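Side-chain contact in purine nucleoside phosphorylase (Bacillus licheniformis, PDB 6DZD), which probably catalyses the phosphorolysis of adenosine, inosine and S-methyl-5'-thioadenosine and the deamination of adenosine, as a zinc-binding member of the YfiH/LACC1 family: residues D57-Q60 with H61-N65. Numbering follows the deposited sequence.
Sequences DHEQ and HVINN
At the N-terminus of helix 59-72 a T-shaped histidine pair spans the first turn: His58, at the N-cap position, turns the edge of its ring onto one face of His61, with centroids 4.7 Å apart and planes at 65°. His58 CD2 stands over the middle of the His61 imidazole, 3.6 Å above its plane. With its CG anti to the carbonyl carbon (chi1 -72°), the His61 ring swings back toward the start of the helix, beneath that edge. In the plane of the same ring, a water hydrogen-bonds His61 ND1 at 3.2 Å and donates to Asp57 OD1, while Asp57 OD2 hydrogen-bonds Ser42 and Asn50 in the preceding loop. Replacing His61 by alanine is likely to leave the His58 edge without its aromatic face and the water without its ring partner. His58 O accepts the first i to i+4 bond of the helix, from Val62 N at 3.3 Å, and a weak one from His61 N. One turn apart, the extended Glu59 side chain runs alongside Ile63, its OE2 3.8 Å from Ile63 CD1. Asn64 ND2 hydrogen-bonds Glu41 OE1, and Asn64 OD1 lies 2.9 Å from Gln60 NE2, the two amide planes 54° apart.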
loop_
_atom_site.group_PDB
_atom_site.type_symbol
_atom_site.label_atom_id
_atom_site.label_comp_id
_atom_site.label_asym_id
_atom_site.label_seq_id
_atom_site.Cartn_x
_atom_site.Cartn_y
_atom_site.Cartn_z
ATOM N N ASP A 57 11.405 14.025 -8.605
ATOM C CA ASP A 57 11.565 13.576 -9.979
ATOM C C ASP A 57 11.006 14.628 -10.938
ATOM O O ASP A 57 10.331 15.581 -10.538
ATOM C CB ASP A 57 10.873 12.228 -10.181
ATOM C CG ASP A 57 11.227 11.555 -11.520
ATOM O OD1 ASP A 57 12.020 12.123 -12.310
ATOM O OD2 ASP A 57 10.717 10.438 -11.778
ATOM N N HIS A 58 11.294 14.448 -12.225
ATOM C CA HIS A 58 10.746 15.328 -13.248
ATOM C C HIS A 58 9.241 15.136 -13.336
ATOM O O HIS A 58 8.768 14.054 -13.702
ATOM C CB HIS A 58 11.394 15.058 -14.601
ATOM C CG HIS A 58 11.036 16.071 -15.642
ATOM N ND1 HIS A 58 11.403 17.398 -15.547
ATOM C CD2 HIS A 58 10.321 15.961 -16.788
ATOM C CE1 HIS A 58 10.950 18.056 -16.602
ATOM N NE2 HIS A 58 10.289 17.207 -17.369
ATOM N N GLU A 59 8.497 16.203 -13.038
ATOM C CA GLU A 59 7.063 16.073 -12.808
ATOM C C GLU A 59 6.348 15.487 -14.022
ATOM O O GLU A 59 5.507 14.590 -13.889
ATOM C CB GLU A 59 6.481 17.431 -12.433
ATOM C CG GLU A 59 4.996 17.382 -12.206
ATOM C CD GLU A 59 4.422 18.745 -11.888
ATOM O OE1 GLU A 59 5.157 19.564 -11.286
ATOM O OE2 GLU A 59 3.240 18.998 -12.253
ATOM N N GLN A 60 6.687 15.971 -15.218
ATOM C CA GLN A 60 6.052 15.483 -16.436
ATOM C C GLN A 60 6.283 13.992 -16.636
ATOM O O GLN A 60 5.433 13.309 -17.215
ATOM C CB GLN A 60 6.554 16.267 -17.652
ATOM C CG GLN A 60 5.673 16.076 -18.855
ATOM C CD GLN A 60 4.202 15.944 -18.450
ATOM O OE1 GLN A 60 3.582 16.912 -17.978
ATOM N NE2 GLN A 60 3.638 14.739 -18.614
ATOM N N HIS A 61 7.440 13.475 -16.210
ATOM C CA HIS A 61 7.691 12.042 -16.342
ATOM C C HIS A 61 6.776 11.231 -15.425
ATOM O O HIS A 61 6.292 10.163 -15.817
ATOM C CB HIS A 61 9.170 11.733 -16.091
ATOM C CG HIS A 61 10.080 12.195 -17.197
ATOM N ND1 HIS A 61 11.451 12.229 -17.071
ATOM C CD2 HIS A 61 9.808 12.654 -18.444
ATOM C CE1 HIS A 61 11.985 12.692 -18.191
ATOM N NE2 HIS A 61 11.010 12.951 -19.043
ATOM N N VAL A 62 6.527 11.717 -14.202
ATOM C CA VAL A 62 5.660 11.000 -13.260
ATOM C C VAL A 62 4.221 10.962 -13.767
ATOM O O VAL A 62 3.550 9.923 -13.714
ATOM C CB VAL A 62 5.736 11.643 -11.861
ATOM C CG1 VAL A 62 4.871 10.887 -10.883
ATOM C CG2 VAL A 62 7.177 11.717 -11.357
ATOM N N ILE A 63 3.722 12.100 -14.256
ATOM C CA ILE A 63 2.372 12.140 -14.805
ATOM C C ILE A 63 2.255 11.204 -16.003
ATOM O O ILE A 63 1.231 10.525 -16.185
ATOM C CB ILE A 63 1.993 13.588 -15.151
ATOM C CG1 ILE A 63 1.672 14.339 -13.852
ATOM C CG2 ILE A 63 0.831 13.614 -16.118
ATOM C CD1 ILE A 63 1.861 15.825 -13.927
ATOM N N ASN A 64 3.311 11.129 -16.821
ATOM C CA ASN A 64 3.298 10.195 -17.941
ATOM C C ASN A 64 3.366 8.748 -17.456
ATOM O O ASN A 64 2.713 7.869 -18.034
ATOM C CB ASN A 64 4.418 10.530 -18.920
ATOM C CG ASN A 64 4.061 11.714 -19.804
ATOM O OD1 ASN A 64 2.921 12.176 -19.808
ATOM N ND2 ASN A 64 5.041 12.224 -20.542
ATOM N N ASN A 65 4.122 8.470 -16.389
ATOM C CA ASN A 65 4.096 7.111 -15.859
ATOM C C ASN A 65 2.702 6.764 -15.323
ATOM O O ASN A 65 2.204 5.650 -15.530
ATOM C CB ASN A 65 5.133 6.946 -14.745
ATOM C CG ASN A 65 6.544 7.167 -15.210
ATOM O OD1 ASN A 65 6.862 7.003 -16.384
ATOM N ND2 ASN A 65 7.416 7.528 -14.277
HETATM O O HOH W 1 13.305 11.802 -14.474
#